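Local coordinates for protein 4-carboxymuconolactone decarboxylase (Sinorhizobium meliloti, PDB 4G9Q) that probably acts as a 4-carboxymuconolactone decarboxylase in benzoate degradation, possibly with peroxiredoxin activity, and assembles as an all-alpha trimer, at residues D64-P69 with I241-F246; A100-V105 with A138-G143; E109-I114 with D145-V150. One frame throughout, in Å; residues are numbered along the deposited sequence.

Contact 1: D64-P69 with I241-F246; sequences DVWQRP and ITHLAF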
# COMPACT_ATOMS: atom_id res chain seq x y z
N ASP A 64 -15.75 -22.25 -1.36
CA ASP A 64 -15.05 -22.88 -0.24
C ASP A 64 -14.78 -21.92 0.91
O ASP A 64 -15.33 -22.09 2.00
CB ASP A 64 -13.76 -23.57 -0.72
CG ASP A 64 -13.28 -24.65 0.23
OD1 ASP A 64 -12.72 -24.31 1.29
OD2 ASP A 64 -13.45 -25.85 -0.10
N VAL A 65 -13.95 -20.90 0.68
CA VAL A 65 -13.56 -19.98 1.76
C VAL A 65 -14.78 -19.36 2.45
O VAL A 65 -14.90 -19.44 3.68
CB VAL A 65 -12.62 -18.85 1.25
CG1 VAL A 65 -12.20 -17.93 2.40
CG2 VAL A 65 -11.41 -19.46 0.59
N TRP A 66 -15.66 -18.76 1.66
CA TRP A 66 -16.85 -18.10 2.19
C TRP A 66 -17.82 -19.07 2.86
O TRP A 66 -18.67 -18.65 3.65
CB TRP A 66 -17.58 -17.31 1.09
CG TRP A 66 -17.07 -15.90 0.94
CD1 TRP A 66 -16.04 -15.48 0.14
CD2 TRP A 66 -17.57 -14.73 1.60
NE1 TRP A 66 -15.87 -14.12 0.26
CE2 TRP A 66 -16.79 -13.64 1.15
CE3 TRP A 66 -18.60 -14.50 2.53
CZ2 TRP A 66 -17.01 -12.33 1.60
CZ3 TRP A 66 -18.81 -13.20 2.97
CH2 TRP A 66 -18.02 -12.13 2.50
N GLN A 67 -17.66 -20.36 2.57
CA GLN A 67 -18.53 -21.41 3.11
C GLN A 67 -17.98 -22.07 4.37
O GLN A 67 -18.66 -22.93 4.96
CB GLN A 67 -18.82 -22.47 2.04
CG GLN A 67 -19.51 -21.94 0.79
CD GLN A 67 -20.69 -21.03 1.09
OE1 GLN A 67 -20.67 -19.84 0.77
NE2 GLN A 67 -21.73 -21.58 1.72
N ARG A 68 -16.77 -21.69 4.79
CA ARG A 68 -16.16 -22.25 6.00
C ARG A 68 -16.95 -21.81 7.23
O ARG A 68 -17.05 -20.61 7.50
CB ARG A 68 -14.70 -21.85 6.13
CG ARG A 68 -13.78 -22.39 5.04
CD ARG A 68 -12.33 -21.94 5.27
NE ARG A 68 -11.81 -22.37 6.56
CZ ARG A 68 -11.25 -23.55 6.81
NH1 ARG A 68 -11.12 -24.45 5.84
NH2 ARG A 68 -10.82 -23.83 8.03
N PRO A 69 -17.53 -22.77 7.97
CA PRO A 69 -18.52 -22.43 8.99
C PRO A 69 -17.98 -21.82 10.28
O PRO A 69 -18.77 -21.31 11.08
CB PRO A 69 -19.18 -23.78 9.29
CG PRO A 69 -18.13 -24.78 8.98
CD PRO A 69 -17.39 -24.23 7.80
N ILE A 241 -7.70 -14.52 9.56
CA ILE A 241 -6.40 -14.58 8.89
C ILE A 241 -6.52 -15.36 7.58
O ILE A 241 -5.97 -14.96 6.56
CB ILE A 241 -5.31 -15.17 9.81
CG1 ILE A 241 -5.12 -14.27 11.03
CG2 ILE A 241 -4.00 -15.35 9.05
CD1 ILE A 241 -4.24 -14.87 12.13
N THR A 242 -7.23 -16.48 7.63
CA THR A 242 -7.41 -17.34 6.45
C THR A 242 -8.18 -16.63 5.33
O THR A 242 -7.78 -16.66 4.16
CB THR A 242 -8.08 -18.67 6.85
OG1 THR A 242 -7.30 -19.29 7.87
CG2 THR A 242 -8.19 -19.62 5.65
N HIS A 243 -9.27 -15.96 5.70
CA HIS A 243 -10.07 -15.18 4.76
C HIS A 243 -9.22 -14.10 4.09
O HIS A 243 -9.29 -13.89 2.87
CB HIS A 243 -11.26 -14.56 5.51
CG HIS A 243 -12.31 -13.98 4.62
ND1 HIS A 243 -13.32 -14.74 4.07
CD2 HIS A 243 -12.52 -12.71 4.21
CE1 HIS A 243 -14.10 -13.95 3.35
NE2 HIS A 243 -13.63 -12.72 3.41
N LEU A 244 -8.38 -13.45 4.89
CA LEU A 244 -7.55 -12.35 4.41
C LEU A 244 -6.38 -12.78 3.52
O LEU A 244 -5.83 -11.95 2.80
CB LEU A 244 -7.05 -11.51 5.59
CG LEU A 244 -8.14 -10.69 6.28
CD1 LEU A 244 -7.58 -10.02 7.53
CD2 LEU A 244 -8.75 -9.67 5.33
N ALA A 245 -6.00 -14.05 3.57
CA ALA A 245 -5.01 -14.57 2.62
C ALA A 245 -5.48 -14.33 1.19
O ALA A 245 -4.69 -14.00 0.30
CB ALA A 245 -4.75 -16.05 2.85
N PHE A 246 -6.78 -14.47 0.98
CA PHE A 246 -7.37 -14.30 -0.35
C PHE A 246 -7.56 -12.84 -0.71
O PHE A 246 -7.22 -12.43 -1.82
CB PHE A 246 -8.68 -15.09 -0.47
CG PHE A 246 -8.48 -16.57 -0.29
CD1 PHE A 246 -8.35 -17.40 -1.41
CD2 PHE A 246 -8.38 -17.13 0.97
CE1 PHE A 246 -8.15 -18.76 -1.26
CE2 PHE A 246 -8.17 -18.49 1.14
CZ PHE A 246 -8.05 -19.31 0.01

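Contact 2: A100-V105 with A138-G143; sequences ALENGV and AKRGIG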
# COMPACT_ATOMS: atom_id res chain seq x y z
N ALA A 100 -22.75 -7.26 2.24
CA ALA A 100 -22.71 -7.16 3.70
C ALA A 100 -24.11 -6.94 4.27
O ALA A 100 -24.51 -7.59 5.24
CB ALA A 100 -21.77 -6.05 4.14
N LEU A 101 -24.86 -6.02 3.65
CA LEU A 101 -26.23 -5.74 4.05
C LEU A 101 -27.12 -6.99 3.91
O LEU A 101 -27.90 -7.30 4.81
CB LEU A 101 -26.80 -4.57 3.23
CG LEU A 101 -26.13 -3.21 3.45
CD1 LEU A 101 -26.56 -2.23 2.37
CD2 LEU A 101 -26.46 -2.66 4.84
N GLU A 102 -26.96 -7.70 2.79
CA GLU A 102 -27.66 -8.97 2.57
C GLU A 102 -27.29 -10.00 3.65
O GLU A 102 -28.14 -10.77 4.11
CB GLU A 102 -27.34 -9.51 1.17
CG GLU A 102 -28.26 -10.64 0.70
CD GLU A 102 -29.68 -10.19 0.39
OE1 GLU A 102 -29.92 -8.98 0.19
OE2 GLU A 102 -30.57 -11.07 0.33
N ASN A 103 -26.02 -9.98 4.08
CA ASN A 103 -25.52 -10.90 5.10
C ASN A 103 -25.85 -10.50 6.54
O ASN A 103 -25.48 -11.20 7.49
CB ASN A 103 -24.01 -11.10 4.95
CG ASN A 103 -23.65 -11.88 3.70
OD1 ASN A 103 -24.50 -12.55 3.11
ND2 ASN A 103 -22.39 -11.80 3.29
N GLY A 104 -26.53 -9.37 6.70
CA GLY A 104 -27.04 -8.96 8.01
C GLY A 104 -26.19 -7.96 8.76
O GLY A 104 -26.45 -7.69 9.94
N VAL A 105 -25.17 -7.41 8.11
CA VAL A 105 -24.45 -6.26 8.66
C VAL A 105 -25.39 -5.06 8.57
O VAL A 105 -25.99 -4.82 7.51
CB VAL A 105 -23.12 -5.96 7.91
CG1 VAL A 105 -22.39 -4.78 8.54
CG2 VAL A 105 -22.20 -7.18 7.91
N ALA A 138 -28.01 3.82 -1.55
CA ALA A 138 -29.08 4.39 -2.38
C ALA A 138 -29.93 3.30 -3.04
O ALA A 138 -31.16 3.40 -3.05
CB ALA A 138 -28.52 5.35 -3.42
N LYS A 139 -29.28 2.27 -3.58
CA LYS A 139 -29.96 1.16 -4.25
C LYS A 139 -30.89 0.39 -3.30
O LYS A 139 -31.91 -0.15 -3.74
CB LYS A 139 -28.95 0.20 -4.89
CG LYS A 139 -27.96 0.85 -5.85
CD LYS A 139 -28.46 0.93 -7.28
CE LYS A 139 -27.37 1.45 -8.22
NZ LYS A 139 -26.15 0.57 -8.24
N ARG A 140 -30.53 0.36 -2.02
CA ARG A 140 -31.29 -0.38 -1.00
C ARG A 140 -32.28 0.51 -0.23
O ARG A 140 -32.97 0.03 0.68
CB ARG A 140 -30.34 -1.04 0.01
CG ARG A 140 -29.23 -1.89 -0.59
CD ARG A 140 -29.64 -3.33 -0.84
NE ARG A 140 -29.84 -4.08 0.40
CZ ARG A 140 -29.64 -5.39 0.52
NH1 ARG A 140 -29.21 -6.11 -0.51
NH2 ARG A 140 -29.86 -5.99 1.69
N GLY A 141 -32.33 1.79 -0.58
CA GLY A 141 -33.19 2.76 0.09
C GLY A 141 -32.78 3.03 1.53
O GLY A 141 -33.63 3.29 2.39
N ILE A 142 -31.48 2.98 1.78
CA ILE A 142 -30.94 3.23 3.12
C ILE A 142 -30.71 4.73 3.33
O ILE A 142 -29.78 5.31 2.78
CB ILE A 142 -29.61 2.45 3.38
CG1 ILE A 142 -29.80 0.94 3.18
CG2 ILE A 142 -29.05 2.77 4.78
CD1 ILE A 142 -30.87 0.30 4.06
N GLY A 143 -31.58 5.34 4.13
CA GLY A 143 -31.48 6.77 4.40
C GLY A 143 -30.52 7.08 5.53
O GLY A 143 -30.01 6.17 6.20

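Contact 3: E109-I114 with D145-V150; sequences EISETI and DQLAAV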
# COMPACT_ATOMS: atom_id res chain seq x y z
N GLU A 109 -23.44 -0.23 11.16
CA GLU A 109 -22.16 -0.92 11.36
C GLU A 109 -21.18 -0.63 10.22
O GLU A 109 -19.98 -0.44 10.46
CB GLU A 109 -22.39 -2.42 11.56
CG GLU A 109 -23.03 -2.74 12.91
CD GLU A 109 -23.47 -4.19 13.04
OE1 GLU A 109 -23.88 -4.78 12.02
OE2 GLU A 109 -23.40 -4.73 14.16
N ILE A 110 -21.69 -0.58 8.99
CA ILE A 110 -20.88 -0.19 7.83
C ILE A 110 -20.44 1.26 8.00
O ILE A 110 -19.26 1.59 7.84
CB ILE A 110 -21.64 -0.39 6.49
CG1 ILE A 110 -21.96 -1.88 6.31
CG2 ILE A 110 -20.84 0.18 5.31
CD1 ILE A 110 -22.71 -2.22 5.02
N SER A 111 -21.40 2.12 8.35
CA SER A 111 -21.15 3.53 8.64
C SER A 111 -20.02 3.69 9.67
O SER A 111 -19.08 4.47 9.46
CB SER A 111 -22.44 4.18 9.15
OG SER A 111 -22.25 5.56 9.39
N GLU A 112 -20.11 2.93 10.76
CA GLU A 112 -19.13 3.03 11.84
C GLU A 112 -17.77 2.45 11.44
O GLU A 112 -16.73 2.95 11.89
CB GLU A 112 -19.66 2.38 13.12
CG GLU A 112 -18.80 2.64 14.37
CD GLU A 112 -18.75 4.11 14.78
OE1 GLU A 112 -19.51 4.94 14.22
OE2 GLU A 112 -17.95 4.43 15.68
N THR A 113 -17.76 1.43 10.59
CA THR A 113 -16.50 0.84 10.12
C THR A 113 -15.69 1.88 9.35
O THR A 113 -14.48 2.00 9.53
CB THR A 113 -16.76 -0.42 9.26
OG1 THR A 113 -17.37 -1.41 10.09
CG2 THR A 113 -15.44 -0.97 8.70
N ILE A 114 -16.38 2.63 8.49
CA ILE A 114 -15.77 3.71 7.73
C ILE A 114 -15.15 4.76 8.66
O ILE A 114 -13.99 5.14 8.49
CB ILE A 114 -16.78 4.31 6.72
CG1 ILE A 114 -17.12 3.25 5.67
CG2 ILE A 114 -16.21 5.57 6.05
CD1 ILE A 114 -18.39 3.51 4.87
N ASP A 145 -31.09 8.26 8.37
CA ASP A 145 -31.65 7.92 9.67
C ASP A 145 -31.18 6.55 10.18
O ASP A 145 -31.33 6.24 11.36
CB ASP A 145 -33.18 7.99 9.64
CG ASP A 145 -33.81 6.98 8.69
OD1 ASP A 145 -33.23 6.70 7.62
OD2 ASP A 145 -34.89 6.45 9.02
N GLN A 146 -30.60 5.75 9.28
CA GLN A 146 -30.13 4.40 9.61
C GLN A 146 -28.63 4.33 9.92
O GLN A 146 -28.10 3.26 10.25
CB GLN A 146 -30.46 3.43 8.47
CG GLN A 146 -31.94 3.26 8.18
CD GLN A 146 -32.22 2.04 7.32
OE1 GLN A 146 -31.78 0.94 7.64
NE2 GLN A 146 -32.95 2.23 6.23
N LEU A 147 -27.96 5.47 9.83
CA LEU A 147 -26.50 5.52 9.95
C LEU A 147 -26.03 5.61 11.40
O LEU A 147 -26.83 5.83 12.31
CB LEU A 147 -25.94 6.67 9.10
CG LEU A 147 -26.41 6.70 7.63
CD1 LEU A 147 -25.89 7.92 6.92
CD2 LEU A 147 -25.98 5.44 6.90
N ALA A 148 -24.72 5.44 11.61
CA ALA A 148 -24.14 5.55 12.94
C ALA A 148 -24.31 6.97 13.46
O ALA A 148 -24.18 7.92 12.69
CB ALA A 148 -22.67 5.15 12.92
N ALA A 149 -24.60 7.11 14.75
CA ALA A 149 -24.86 8.42 15.35
C ALA A 149 -23.61 9.29 15.38
O ALA A 149 -22.52 8.79 15.65
CB ALA A 149 -25.43 8.25 16.75
N VAL A 150 -23.77 10.58 15.09
CA VAL A 150 -22.68 11.54 15.25
C VAL A 150 -22.19 11.54 16.70
O VAL A 150 -20.98 11.42 16.96
CB VAL A 150 -23.10 12.97 14.82
CG1 VAL A 150 -22.04 13.99 15.19
CG2 VAL A 150 -23.38 13.01 13.33
O HOH W 1 -21.80 8.35 11.27

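Contact 1: D64-P69 with I241-F246
The Trp66 indole offers one face to His243, whose imidazole arrives edge-on in a T-shaped (edge-to-face) pair with CE1 leading. The planes stand 78° apart, the centroids of the imidazole and of the five-membered indole ring are 4.8 Å apart, and His243 CE1 comes to 3.5 Å from Trp66 CE2. CE1 lies between two nitrogens that are both engaged, ND1 accepting from Arg76 NH1 and NE2 bonded to Thr80 OG1 on helix 73-86, which fixes the rotation of the imidazole. Tyr247 stacks on His243 and hydrogen-bonds through its OH with Trp66 NE1, while Tyr62 stacks on the indole. The Phe246 ring takes Val65 CG2 over one face in a CH-pi contact, 3.6 Å from its centroid and 20° off the normal; at its edge, in plane, lie the backbone oxygens of Thr242 and His243 from its own helix.

Val65 divides its branches between the two rings. CG1, anti to the backbone N (chi1 -179°), reaches within 3.8 Å of His243 ND1, and CG2 presses to 3.4 Å from Phe246 CZ. The chain turns straight after this valine, in a type I beta turn from Val65 to Arg68 closed by Arg68 N bonding to Val65 O at 3.1 Å.

Were Trp66 an alanine, the His243 edge would probably lose the face it abuts and Tyr247 OH its indole partner, opening a gap between the turn and helix 234-248. Phe246 also meets Tyr183 of the second subunit edge-to-face, placing its ring at a trimer interface. The whole is a buried aromatic cluster between helices of an all-alpha fold, joining helix 51-65 and the turn that follows it to helix 234-248 across the two carboxymuconolactone decarboxylase family regions of the chain.

Contact 2: A100-V105 with A138-G143
Leu101 lies against the flat end of Arg140, and this is the close-packed half of the contact. Leu101 CB sits over one face of the guanidinium, 3.7 Å from Arg140 NH2, while Leu101 CD1 rests 4.0 Å from Arg140 CG, the two side chains running past each other in opposite directions. Behind them Leu101 also packs on Phe137 and on Pro107 and Ile110 of helix 107-120, so the apolar side faces the neighbouring helices.

The outer half is polar and lies at the surface. Glu102, exposed and bent at chi2 (71°), sends OE1 to the edge of the guanidinium. Arg140 NH1 donates to Glu102 OE1 at 3.0 Å with an N-H...O angle of 146°, and a weak second bond runs from Arg140 NH2 to Glu102 OE1 at 3.3 Å. One carboxylate oxygen thus takes both, and with the two planes 83° apart the salt bridge is not the flat, two-oxygen kind.

Both segments leave their helices through Schellman motifs, at Gly104 and Gly141. Arg140 NH1 has a second carboxylate in Asp98, so its charge is shared between two acids of helix 93-102. The two carboxylates would probably balance the guanidinium charge, and a surface ion pair laid over an apolar base tethers the two helix ends.

Contact 3: E109-I114 with D145-V150
Ser111 and Ala148 meet where the connection between helix 130-139 and helix 159-173 passes across helix 107-120, a loop-on-helix contact whose touching residues are buried. Ser111 points OG, anti to its own amide nitrogen (chi1 -177°), at the loop backbone. Ala148 N donates to Ser111 OG in a weak bond of 3.3 Å, at an angle of 155°. A water adds a second, bridging link: it donates to Ala148 O at 2.8 Å and, weakly, to Ser111 OG at 3.4 Å. The stronger bond of this hydroxyl goes to Val49 O of the third subunit, so one serine joins helix, loop and trimer interface.

Beside it the Ala148 methyl fits against the helix, with CB 3.6 Å from Ser111 OG and 3.4 Å from Glu112 OE1. The Glu112 carboxylate is itself held through OE2 by salt bridges to Arg195 and Arg203, and Arg195 also bonds Ala149 O and Val150 O, tying the Glu112 carboxylate to the loop backbone.

Around the contact, Ile110 of helix 107-120 packs on helices 93-102 and 130-139, and Thr113 touches Val206 of helix 200-213.

Contacts 2 and 3 are neighbours, their centres about 12 Å apart, and they share an apolar seam where helix 93-102 is followed by helix 107-120: Val105 CG1 lies 3.7 Å from Ile110 CG1, and Leu101 CD2 lies 3.8 Å from Ile110 CD1. Their segments alternate along the chain, and both contacts are nested within the long loop closed by contact 1. Contact 1 touches contact 2 through Trp66 CZ3 and Asn103 ND2 at 3.9 Å, although their centres are about 23 Å apart. Contact 3 lies across the chain's centre from contact 1, about 11 Å away at the nearest atoms. Contacts 1 and 3 reach different neighbouring subunits; contact 2 touches neither.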